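Local coordinates for protein 6-phospho-alpha-glucosidase (Merdibacter massiliensis, PDB 6VC6) that probably hydrolyses 6-phospho-alpha-glucosides, using NAD and manganese as cofactors in the manner of glycoside hydrolase family 4, at residues Met83-Ala87 with Asp125-Ile130; Met92-Asp96 with Ala117-Arg121; Ala153-Arg157 with Asp353-Val357; Gln386-Ser390 with Ala409-Arg414. All coordinates share one frame; numbering follows the deposited sequence.

Contact 1 of 4, residues Met83-Ala87 with Asp125-Ile130; sequences MQMRA and DMIESI. With NAD (nicotinamide-adenine-dinucleotide), chain G.
In the NAD pocket of the Rossmann-type domain, selenomethionines Met83 and Met85 of the loop following strand 80-83 pack against helix 113-136 through Met126. Met83 and Met126 meet tip to tip, SE of Met83 lying 3.7 Å from CE of Met126. The same selenium also touches CD1 of Ile130 at 3.7 Å, while the bend at chi3 (71°) turns CE of Met83 onto OG of Ser129. Met85 sends its SE between Met126 SE, 3.8 Å away, and Asp125 CB. Long, pliable, apolar chains suit this site, because they pack between loop and helix and also line the cofactor: Met85 runs along one face of the adenine, with its CE 3.4 Å from N1A. As in other dinucleotide-binding folds, the loop at the C-terminal end of a parallel strand receives the cofactor. Met85 O accepts a hydrogen bond from NAD O3D at 2.8 Å. Arg86, whose CB points away from the helix, gives NE to the bridging oxygen O3 of the diphosphate at 2.9 Å and NH1 to O1N. From the helix, Asp125 OD2 accepts a hydrogen bond from the adenine amino group, N6A, at 3.0 Å, and Ala87 CB packs beside that oxygen.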
# COMPACT_ATOMS: atom_id res chain seq x y z
N MSE A 83 6.35 -2.60 -8.42
CA MSE A 83 6.79 -1.30 -7.94
C MSE A 83 6.61 -1.15 -6.43
O MSE A 83 5.50 -1.28 -5.92
CB MSE A 83 6.04 -0.18 -8.67
CG MSE A 83 5.90 -0.40 -10.16
SE MSE A 83 5.61 1.27 -11.14
CE MSE A 83 7.39 2.03 -10.96
N GLN A 84 7.71 -0.89 -5.73
CA GLN A 84 7.68 -0.69 -4.28
C GLN A 84 8.69 0.38 -3.88
O GLN A 84 9.49 0.22 -2.96
CB GLN A 84 7.94 -2.00 -3.54
CG GLN A 84 9.23 -2.71 -3.92
CD GLN A 84 9.52 -3.90 -3.03
OE1 GLN A 84 10.60 -4.48 -3.07
NE2 GLN A 84 8.54 -4.27 -2.21
N MSE A 85 8.63 1.52 -4.56
CA MSE A 85 9.46 2.66 -4.25
C MSE A 85 8.94 3.42 -3.06
O MSE A 85 7.76 3.30 -2.77
CB MSE A 85 9.56 3.62 -5.44
CG MSE A 85 8.29 4.44 -5.68
SE MSE A 85 8.49 6.03 -6.81
CE MSE A 85 9.30 5.14 -8.33
N ARG A 86 9.79 4.18 -2.38
CA ARG A 86 9.37 5.12 -1.35
C ARG A 86 10.01 6.46 -1.70
O ARG A 86 11.19 6.69 -1.40
CB ARG A 86 9.78 4.66 0.05
CG ARG A 86 9.28 5.56 1.17
CD ARG A 86 9.82 5.14 2.53
NE ARG A 86 9.23 3.89 3.00
CZ ARG A 86 8.05 3.81 3.60
NH1 ARG A 86 7.59 2.64 4.01
NH2 ARG A 86 7.32 4.91 3.79
N ALA A 87 9.24 7.33 -2.35
CA ALA A 87 9.75 8.63 -2.77
C ALA A 87 10.22 9.43 -1.57
O ALA A 87 9.42 9.77 -0.68
CB ALA A 87 8.68 9.40 -3.54
N ASP A 125 7.43 11.21 -8.56
CA ASP A 125 8.33 10.12 -8.90
C ASP A 125 7.62 8.95 -9.58
O ASP A 125 8.24 8.26 -10.40
CB ASP A 125 9.05 9.63 -7.64
CG ASP A 125 10.19 10.53 -7.22
OD1 ASP A 125 10.25 11.69 -7.71
OD2 ASP A 125 11.04 10.10 -6.41
N MSE A 126 6.37 8.70 -9.25
CA MSE A 126 5.63 7.62 -9.89
C MSE A 126 5.33 7.93 -11.34
O MSE A 126 5.51 7.05 -12.17
CB MSE A 126 4.33 7.30 -9.17
CG MSE A 126 4.48 6.48 -7.89
SE MSE A 126 5.15 4.67 -8.15
CE MSE A 126 3.78 3.97 -9.33
N ILE A 127 4.88 9.13 -11.66
CA ILE A 127 4.58 9.52 -13.04
C ILE A 127 5.85 9.54 -13.87
O ILE A 127 5.85 9.13 -15.04
CB ILE A 127 3.85 10.87 -13.06
CG1 ILE A 127 2.42 10.71 -12.53
CG2 ILE A 127 3.85 11.48 -14.45
CD1 ILE A 127 1.67 12.00 -12.38
N GLU A 128 6.96 9.99 -13.28
CA GLU A 128 8.24 9.97 -13.99
C GLU A 128 8.68 8.54 -14.27
O GLU A 128 9.24 8.25 -15.34
CB GLU A 128 9.30 10.71 -13.18
CG GLU A 128 10.63 10.87 -13.88
CD GLU A 128 11.74 11.30 -12.94
OE1 GLU A 128 11.93 10.64 -11.89
OE2 GLU A 128 12.42 12.31 -13.24
N SER A 129 8.44 7.62 -13.33
CA SER A 129 8.91 6.25 -13.49
C SER A 129 8.08 5.49 -14.51
O SER A 129 8.62 4.72 -15.31
CB SER A 129 8.89 5.53 -12.14
OG SER A 129 9.34 4.20 -12.28
N ILE A 130 6.75 5.67 -14.49
CA ILE A 130 5.90 4.96 -15.44
C ILE A 130 6.19 5.40 -16.86
O ILE A 130 6.19 4.58 -17.79
CB ILE A 130 4.41 5.16 -15.08
CG1 ILE A 130 4.14 4.71 -13.64
CG2 ILE A 130 3.52 4.41 -16.06
CD1 ILE A 130 3.65 3.29 -13.51
PA NAD G . 12.41 1.69 1.79
O1A NAD G . 13.07 0.60 2.61
O2A NAD G . 12.89 3.12 1.92
O5B NAD G . 12.48 1.28 0.24
C5B NAD G . 12.24 2.24 -0.78
C4B NAD G . 13.19 2.01 -1.93
O4B NAD G . 12.70 2.65 -3.11
C3B NAD G . 14.56 2.59 -1.63
O3B NAD G . 15.57 1.60 -1.85
C2B NAD G . 14.74 3.73 -2.61
O2B NAD G . 16.09 3.78 -3.09
C1B NAD G . 13.77 3.37 -3.73
N9A NAD G . 13.28 4.57 -4.44
C8A NAD G . 12.89 5.74 -3.90
N7A NAD G . 12.51 6.62 -4.85
C5A NAD G . 12.65 6.01 -6.05
C6A NAD G . 12.43 6.37 -7.47
N6A NAD G . 11.96 7.59 -7.82
N1A NAD G . 12.71 5.43 -8.40
C2A NAD G . 13.18 4.22 -8.07
N3A NAD G . 13.40 3.83 -6.80
C4A NAD G . 13.17 4.66 -5.77
O3 NAD G . 10.82 1.67 2.06
PN NAD G . 10.05 0.36 2.59
O1N NAD G . 9.74 0.56 4.06
O2N NAD G . 10.77 -0.88 2.12
O5D NAD G . 8.68 0.50 1.77
C5D NAD G . 8.63 0.11 0.40
C4D NAD G . 7.34 0.65 -0.21
O4D NAD G . 6.32 -0.34 -0.14
C3D NAD G . 6.85 1.85 0.58
O3D NAD G . 6.49 2.89 -0.33
C2D NAD G . 5.59 1.37 1.27
O2D NAD G . 4.63 2.42 1.39
C1D NAD G . 5.12 0.28 0.33
N1N NAD G . 4.21 -0.66 0.97
C2N NAD G . 2.95 -0.67 0.54
C3N NAD G . 2.01 -1.53 1.08
C7N NAD G . 0.61 -1.50 0.56
O7N NAD G . -0.27 -2.07 1.18
N7N NAD G . 0.37 -0.83 -0.56
C4N NAD G . 2.40 -2.41 2.09
C5N NAD G . 3.72 -2.38 2.52
C6N NAD G . 4.62 -1.49 1.94

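Contact 2 of 4, residues Met92-Asp96 with Ala117-Arg121; sequences MRRED and AYGLR. With G6P (6-O-phosphono-alpha-D-glucopyranose), chain F; NAD (nicotinamide-adenine-dinucleotide), chain G.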
# COMPACT_ATOMS: atom_id res chain seq x y z
N MSE A 92 12.46 10.91 4.82
CA MSE A 92 11.39 11.86 4.56
C MSE A 92 10.09 11.42 5.24
O MSE A 92 9.26 12.26 5.58
CB MSE A 92 11.17 12.04 3.05
CG MSE A 92 12.24 12.89 2.37
SE MSE A 92 12.58 14.59 3.27
CE MSE A 92 10.77 15.32 3.25
N ARG A 93 9.92 10.11 5.42
CA ARG A 93 8.82 9.63 6.24
C ARG A 93 8.96 10.12 7.68
O ARG A 93 7.96 10.43 8.34
CB ARG A 93 8.75 8.10 6.20
CG ARG A 93 7.63 7.51 7.04
CD ARG A 93 7.67 5.99 7.06
NE ARG A 93 6.55 5.42 7.81
CZ ARG A 93 6.32 4.12 7.93
NH1 ARG A 93 7.13 3.24 7.36
NH2 ARG A 93 5.27 3.69 8.63
N ARG A 94 10.20 10.19 8.17
CA ARG A 94 10.45 10.75 9.49
C ARG A 94 10.00 12.20 9.57
O ARG A 94 9.35 12.61 10.54
CB ARG A 94 11.94 10.62 9.83
CG ARG A 94 12.28 10.79 11.29
CD ARG A 94 13.77 10.57 11.52
NE ARG A 94 14.11 10.51 12.94
CZ ARG A 94 14.41 11.58 13.67
NH1 ARG A 94 14.41 12.78 13.13
NH2 ARG A 94 14.71 11.43 14.96
N GLU A 95 10.33 12.99 8.55
CA GLU A 95 9.91 14.39 8.53
C GLU A 95 8.40 14.52 8.43
O GLU A 95 7.81 15.42 9.03
CB GLU A 95 10.59 15.12 7.37
CG GLU A 95 12.11 15.16 7.44
CD GLU A 95 12.62 16.18 8.44
OE1 GLU A 95 11.86 17.11 8.78
OE2 GLU A 95 13.78 16.05 8.87
N ASP A 96 7.75 13.63 7.67
CA ASP A 96 6.30 13.64 7.59
C ASP A 96 5.67 13.43 8.97
O ASP A 96 4.72 14.12 9.34
CB ASP A 96 5.82 12.55 6.63
CG ASP A 96 6.24 12.81 5.19
OD1 ASP A 96 6.55 13.97 4.86
OD2 ASP A 96 6.27 11.84 4.41
N ALA A 117 1.82 14.76 2.19
CA ALA A 117 3.19 15.15 1.86
C ALA A 117 3.91 14.02 1.14
O ALA A 117 4.57 14.25 0.12
CB ALA A 117 3.94 15.54 3.13
N TYR A 118 3.80 12.80 1.66
CA TYR A 118 4.30 11.63 0.95
C TYR A 118 3.61 11.47 -0.40
O TYR A 118 4.23 11.03 -1.37
CB TYR A 118 4.11 10.38 1.82
CG TYR A 118 4.69 9.11 1.26
CD1 TYR A 118 5.80 9.13 0.41
CD2 TYR A 118 4.15 7.87 1.58
CE1 TYR A 118 6.33 7.96 -0.10
CE2 TYR A 118 4.67 6.70 1.08
CZ TYR A 118 5.77 6.74 0.24
OH TYR A 118 6.29 5.58 -0.26
N GLY A 119 2.32 11.83 -0.48
CA GLY A 119 1.61 11.71 -1.74
C GLY A 119 2.15 12.62 -2.82
O GLY A 119 2.26 12.22 -3.98
N LEU A 120 2.50 13.85 -2.45
CA LEU A 120 3.04 14.79 -3.43
C LEU A 120 4.40 14.33 -3.95
O LEU A 120 4.71 14.49 -5.13
CB LEU A 120 3.13 16.19 -2.83
CG LEU A 120 1.82 16.97 -2.77
CD1 LEU A 120 2.05 18.40 -2.29
CD2 LEU A 120 1.12 16.95 -4.12
N ARG A 121 5.22 13.75 -3.07
CA ARG A 121 6.49 13.19 -3.51
C ARG A 121 6.27 11.99 -4.43
O ARG A 121 6.98 11.83 -5.43
CB ARG A 121 7.34 12.77 -2.31
CG ARG A 121 7.88 13.93 -1.49
CD ARG A 121 9.01 13.48 -0.57
NE ARG A 121 8.60 12.40 0.32
CZ ARG A 121 7.93 12.57 1.45
NH1 ARG A 121 7.59 13.80 1.84
NH2 ARG A 121 7.60 11.53 2.20
C1 G6P F . -0.06 -1.43 6.31
C2 G6P F . -0.43 -0.87 4.93
C3 G6P F . 0.74 -0.31 4.14
C4 G6P F . 1.63 0.47 5.08
C5 G6P F . 2.27 -0.52 6.03
C6 G6P F . 3.09 0.22 7.07
O1 G6P F . -0.48 -2.80 6.40
O2 G6P F . -1.06 -1.91 4.16
O3 G6P F . 0.28 0.53 3.08
O4 G6P F . 2.64 1.14 4.32
O5 G6P F . 1.32 -1.32 6.74
O6 G6P F . 4.11 -0.64 7.56
P G6P F . 5.33 -0.05 8.43
O1P G6P F . 6.30 0.44 7.38
O2P G6P F . 4.70 1.04 9.27
O3P G6P F . 5.80 -1.24 9.24
PA NAD G . 12.41 1.69 1.79
O1A NAD G . 13.07 0.60 2.61
O2A NAD G . 12.89 3.12 1.92
O5B NAD G . 12.48 1.28 0.24
C5B NAD G . 12.24 2.24 -0.78
C4B NAD G . 13.19 2.01 -1.93
O4B NAD G . 12.70 2.65 -3.11
C3B NAD G . 14.56 2.59 -1.63
O3B NAD G . 15.57 1.60 -1.85
C2B NAD G . 14.74 3.73 -2.61
O2B NAD G . 16.09 3.78 -3.09
C1B NAD G . 13.77 3.37 -3.73
N9A NAD G . 13.28 4.57 -4.44
C8A NAD G . 12.89 5.74 -3.90
N7A NAD G . 12.51 6.62 -4.85
C5A NAD G . 12.65 6.01 -6.05
C6A NAD G . 12.43 6.37 -7.47
N6A NAD G . 11.96 7.59 -7.82
N1A NAD G . 12.71 5.43 -8.40
C2A NAD G . 13.18 4.22 -8.07
N3A NAD G . 13.40 3.83 -6.80
C4A NAD G . 13.17 4.66 -5.77
O3 NAD G . 10.82 1.67 2.06
PN NAD G . 10.05 0.36 2.59
O1N NAD G . 9.74 0.56 4.06
O2N NAD G . 10.77 -0.88 2.12
O5D NAD G . 8.68 0.50 1.77
C5D NAD G . 8.63 0.11 0.40
C4D NAD G . 7.34 0.65 -0.21
O4D NAD G . 6.32 -0.34 -0.14
C3D NAD G . 6.85 1.85 0.58
O3D NAD G . 6.49 2.89 -0.33
C2D NAD G . 5.59 1.37 1.27
O2D NAD G . 4.63 2.42 1.39
C1D NAD G . 5.12 0.28 0.33
N1N NAD G . 4.21 -0.66 0.97
C2N NAD G . 2.95 -0.67 0.54
C3N NAD G . 2.01 -1.53 1.08
C7N NAD G . 0.61 -1.50 0.56
O7N NAD G . -0.27 -2.07 1.18
N7N NAD G . 0.37 -0.83 -0.56
C4N NAD G . 2.40 -2.41 2.09
C5N NAD G . 3.72 -2.38 2.52
C6N NAD G . 4.62 -1.49 1.94
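The guanidinium of Arg121 is sandwiched: CB of Met92 lies over the centre of one face, CA of Tyr118 is offset toward the rim of the other, and the carboxylate of Asp96 meets its edge. The two charged groups face each other with their planes only 21° apart, in a two-point, end-on pairing that gives each oxygen its own nitrogen. NH2 reaches Asp96 OD2 at 2.6 Å with a nearly straight bond (178°), and NH1 reaches OD1 at 3.2 Å on the syn lone pair. A bend at chi3 (-57°) helps set the guanidinium edge-on to the acid. The small Ala117 packs against the acid, its CB 3.5 Å from Asp96 OD1.

Helices 89-102 and 113-136 run roughly antiparallel here, their local axes 10.6 Å apart, a separation that a long arginine can span to meet the short aspartate. Arg121 has further partners: NE binds Ala87 O, in the loop that carries the NAD ligands, and NH1 also binds Asn433 OD1.

One residue of each helix, Arg93 and Tyr118, reaches a ligand. Arg93, fully extended, presents its edge to the phosphate of the bound sugar, with NH1 2.9 Å from O1P and NH2 2.8 Å from O2P; its NE pairs with Glu97. Tyr118 places OH 2.7 Å from NAD O3D, at the edge of its ring. A buried, two-point ion pair between the helices therefore probably helps hold a phosphate-binding arginine and a cofactor-contacting tyrosine in fixed relation, and the paired charges probably offset each other in the buried setting.

Contact 3 of 4, residues Ala153-Arg157 with Asp353-Val357; sequences AEALR and DDAMV
Helix 149-159 passes the start of strand 356-364 most closely where Glu154 faces Met356, their CA atoms 6.1 Å apart, and no direct hydrogen bond joins the two backbones. Selenomethionine Met356, bent at chi2 and chi3, curls over the helix: its CG lies 4.0 Å from CB of Ala153, and its SE rests 3.7 Å from CD of Arg157. A small alanine lets the strand come close, whereas the methylene chain of the arginine supplies an apolar flank. The helix, in the first family region, makes the beta-alpha-beta crossover from strand 141-144 to strand 166-169; strand 356-364, in the C-terminal one, belongs to the antiparallel part of the same sheet. Within the helix, Arg157 pairs with Glu154 through two nitrogens: NE reaches OE1, and NH2 reaches OE2 at 2.9 Å. This keeps one guanidinium face toward Asp354 O, which lies 3.2 Å off the plane, toward the rim, and takes no hydrogen bond from it. Asp354 OD2 adds a long salt bridge to NH2, 4.0 Å, by charge alone, while Asp354 OD1 accepts a hydrogen bond from Gln352 NE2. Lys392 NZ binds both Asp354 O and Glu154 OE1, and a water donates to Glu154 OE1 while accepting from Met356 N.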
# COMPACT_ATOMS: atom_id res chain seq x y z
N ALA A 153 -3.01 6.32 -7.17
CA ALA A 153 -3.98 5.83 -8.14
C ALA A 153 -4.75 6.97 -8.79
O ALA A 153 -5.05 6.93 -9.99
CB ALA A 153 -4.95 4.84 -7.48
N GLU A 154 -5.08 8.01 -8.01
CA GLU A 154 -5.79 9.15 -8.56
C GLU A 154 -4.93 9.92 -9.55
O GLU A 154 -5.41 10.34 -10.61
CB GLU A 154 -6.27 10.06 -7.43
CG GLU A 154 -6.74 11.44 -7.88
CD GLU A 154 -8.01 11.40 -8.70
OE1 GLU A 154 -8.72 10.37 -8.68
OE2 GLU A 154 -8.32 12.41 -9.37
N ALA A 155 -3.65 10.11 -9.22
CA ALA A 155 -2.75 10.81 -10.14
C ALA A 155 -2.49 9.99 -11.40
O ALA A 155 -2.40 10.55 -12.50
CB ALA A 155 -1.44 11.15 -9.43
N LEU A 156 -2.36 8.67 -11.26
CA LEU A 156 -2.13 7.83 -12.42
C LEU A 156 -3.37 7.71 -13.29
O LEU A 156 -3.27 7.48 -14.50
CB LEU A 156 -1.65 6.44 -11.98
CG LEU A 156 -0.28 6.39 -11.31
CD1 LEU A 156 0.15 4.95 -11.07
CD2 LEU A 156 0.76 7.14 -12.13
N ARG A 157 -4.56 7.88 -12.70
CA ARG A 157 -5.79 7.89 -13.48
C ARG A 157 -5.80 9.06 -14.46
O ARG A 157 -6.25 8.92 -15.61
CB ARG A 157 -7.00 7.96 -12.56
CG ARG A 157 -8.33 8.09 -13.28
CD ARG A 157 -9.46 8.42 -12.31
NE ARG A 157 -9.38 9.79 -11.80
CZ ARG A 157 -9.82 10.85 -12.47
NH1 ARG A 157 -10.36 10.71 -13.67
NH2 ARG A 157 -9.71 12.06 -11.93
N ASP A 353 -18.13 9.13 -10.51
CA ASP A 353 -17.62 8.09 -11.41
C ASP A 353 -16.11 7.97 -11.34
O ASP A 353 -15.56 6.86 -11.35
CB ASP A 353 -18.06 8.38 -12.84
CG ASP A 353 -19.53 8.08 -13.08
OD1 ASP A 353 -20.05 8.49 -14.14
OD2 ASP A 353 -20.16 7.43 -12.22
N ASP A 354 -15.40 9.10 -11.27
CA ASP A 354 -13.95 9.12 -11.41
C ASP A 354 -13.22 8.95 -10.08
O ASP A 354 -12.07 9.39 -9.96
CB ASP A 354 -13.50 10.42 -12.10
CG ASP A 354 -13.92 11.67 -11.34
OD1 ASP A 354 -14.53 11.55 -10.26
OD2 ASP A 354 -13.62 12.78 -11.83
N ALA A 355 -13.85 8.34 -9.09
CA ALA A 355 -13.19 8.07 -7.82
C ALA A 355 -12.47 6.73 -7.87
O ALA A 355 -13.02 5.74 -8.37
CB ALA A 355 -14.21 8.07 -6.67
N MSE A 356 -11.24 6.71 -7.38
CA MSE A 356 -10.51 5.46 -7.24
C MSE A 356 -10.88 4.81 -5.91
O MSE A 356 -10.58 5.34 -4.84
CB MSE A 356 -8.99 5.70 -7.32
CG MSE A 356 -8.52 6.33 -8.62
SE MSE A 356 -9.07 5.36 -10.22
CE MSE A 356 -7.92 3.80 -10.06
N VAL A 357 -11.56 3.67 -5.98
CA VAL A 357 -12.11 3.00 -4.81
C VAL A 357 -11.49 1.61 -4.68
O VAL A 357 -10.82 1.12 -5.59
CB VAL A 357 -13.65 2.92 -4.85
CG1 VAL A 357 -14.25 4.31 -4.83
CG2 VAL A 357 -14.09 2.16 -6.09
O HOH W 1 -9.82 9.14 -6.65

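Contact 4 of 4, residues Gln386-Ser390 with Ala409-Arg414; sequences QQVSS and AFTLNR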
# COMPACT_ATOMS: atom_id res chain seq x y z
N GLN A 386 -15.67 13.08 1.81
CA GLN A 386 -14.74 14.06 2.37
C GLN A 386 -13.30 13.69 2.07
O GLN A 386 -12.49 14.56 1.71
CB GLN A 386 -14.96 14.19 3.88
CG GLN A 386 -13.90 15.03 4.58
CD GLN A 386 -14.03 15.00 6.10
OE1 GLN A 386 -14.68 14.12 6.66
NE2 GLN A 386 -13.41 15.97 6.76
N GLN A 387 -12.96 12.41 2.19
CA GLN A 387 -11.58 11.98 1.98
C GLN A 387 -11.22 12.01 0.50
O GLN A 387 -10.14 12.50 0.12
CB GLN A 387 -11.36 10.59 2.57
CG GLN A 387 -9.98 10.02 2.31
CD GLN A 387 -8.88 10.79 3.03
OE1 GLN A 387 -9.14 11.49 4.01
NE2 GLN A 387 -7.65 10.67 2.54
N VAL A 388 -12.10 11.48 -0.36
CA VAL A 388 -11.79 11.43 -1.79
C VAL A 388 -11.74 12.83 -2.38
O VAL A 388 -11.04 13.07 -3.37
CB VAL A 388 -12.80 10.53 -2.53
CG1 VAL A 388 -14.12 11.25 -2.73
CG2 VAL A 388 -12.22 10.07 -3.86
N SER A 389 -12.45 13.79 -1.78
CA SER A 389 -12.35 15.17 -2.23
C SER A 389 -11.01 15.77 -1.84
O SER A 389 -10.41 16.52 -2.62
CB SER A 389 -13.50 16.00 -1.66
OG SER A 389 -14.76 15.46 -2.03
N SER A 390 -10.53 15.45 -0.64
CA SER A 390 -9.22 15.94 -0.21
C SER A 390 -8.11 15.37 -1.08
O SER A 390 -7.16 16.07 -1.43
CB SER A 390 -8.99 15.60 1.26
OG SER A 390 -7.70 16.02 1.69
N ALA A 409 -6.99 21.14 0.15
CA ALA A 409 -6.87 19.72 0.44
C ALA A 409 -6.48 19.48 1.89
O ALA A 409 -7.03 18.58 2.55
CB ALA A 409 -5.85 19.08 -0.50
N PHE A 410 -5.55 20.28 2.41
CA PHE A 410 -5.16 20.15 3.81
C PHE A 410 -6.31 20.53 4.74
O PHE A 410 -6.58 19.83 5.73
CB PHE A 410 -3.93 21.02 4.10
CG PHE A 410 -2.62 20.35 3.80
CD1 PHE A 410 -2.38 19.79 2.55
CD2 PHE A 410 -1.62 20.28 4.75
CE1 PHE A 410 -1.18 19.17 2.27
CE2 PHE A 410 -0.42 19.67 4.48
CZ PHE A 410 -0.19 19.12 3.24
N THR A 411 -7.00 21.63 4.44
CA THR A 411 -8.08 22.10 5.30
C THR A 411 -9.22 21.09 5.36
O THR A 411 -9.76 20.80 6.43
CB THR A 411 -8.60 23.45 4.82
OG1 THR A 411 -7.55 24.43 4.91
CG2 THR A 411 -9.79 23.91 5.65
N LEU A 412 -9.60 20.53 4.20
CA LEU A 412 -10.75 19.63 4.15
C LEU A 412 -10.47 18.32 4.86
O LEU A 412 -11.40 17.72 5.42
CB LEU A 412 -11.13 19.38 2.69
CG LEU A 412 -12.29 18.42 2.40
CD1 LEU A 412 -13.54 18.84 3.15
CD2 LEU A 412 -12.55 18.34 0.91
N ASN A 413 -9.22 17.86 4.86
CA ASN A 413 -8.90 16.53 5.38
C ASN A 413 -9.30 16.41 6.84
O ASN A 413 -9.18 17.36 7.63
CB ASN A 413 -7.41 16.25 5.21
CG ASN A 413 -7.05 14.81 5.52
OD1 ASN A 413 -6.95 14.42 6.68
ND2 ASN A 413 -6.87 14.01 4.48
N ARG A 414 -9.78 15.22 7.21
CA ARG A 414 -10.32 15.00 8.54
C ARG A 414 -9.26 15.08 9.63
O ARG A 414 -9.56 15.49 10.75
CB ARG A 414 -11.02 13.63 8.60
CG ARG A 414 -12.25 13.60 9.48
CD ARG A 414 -12.93 12.25 9.42
NE ARG A 414 -13.73 11.99 10.61
CZ ARG A 414 -14.93 12.52 10.84
NH1 ARG A 414 -15.47 13.34 9.95
NH2 ARG A 414 -15.58 12.24 11.96
O HOH W 2 -10.98 13.27 5.34
O HOH W 3 -5.75 11.39 5.00
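Ser390 OG donates to Ala409 O at 2.8 Å, and Gln386 NE2 donates to Leu412 O at 3.0 Å; both acceptors are carbonyls in the last turn of helix 403-412. Leu412 O lies close to the amide plane of Gln386, and NE2 meets the carbonyl almost head-on (C=O...N 173°). Serine OG arrives tilted from the plane of Ala409 O, across from Asn413 N, which binds the same oxygen from the other face. Where the CA atoms of Ser390 and Ala409 come within 4.5 Å, a short serine with OG anti to the backbone N (chi1 178°) is enough to bridge the helices. Leu412 packs alongside, its CD2 3.6 Å from Ser389 CB.

Farther out, Gln386 OE1 takes a weak bond from Arg414 NH1 at the edge of the guanidinium, whose NE is held by Tyr267 O. Gln387, whose NE2 also bonds Glu391 OE2, works through water: one molecule links its OE1 to Arg414 N, another its NE2 to Asn413 ND2. Asn413, the first residue to leave helical geometry, ties its OD1 to Leu415 N. Ser390 OG thus adds a second donor to a carbonyl already bound within its helix, while Gln386 NE2 serves Leu412 O at the helix end.

How the contacts relate
Contacts 1 and 2 are buried and share helix 113-136; they touch where Tyr118 packs on Arg86, so the NAD-binding loop and the helix pair beside the sugar phosphate are joined directly. Contact 1 relies on apolar selenomethionines, contact 2 on an enclosed ion pair. Contacts 3 and 4 are partly buried and more polar, with waters bridging their segments. Contact 3 packs against contact 1 through Leu156 on Met126 and Ile127, and against contact 4 through Ala355 on Val388, placing it between the N-terminal family region and the C-terminal helices. Contact 4, the farthest from the chain's centre, lies about 14 Å from contact 1 at the nearest atoms.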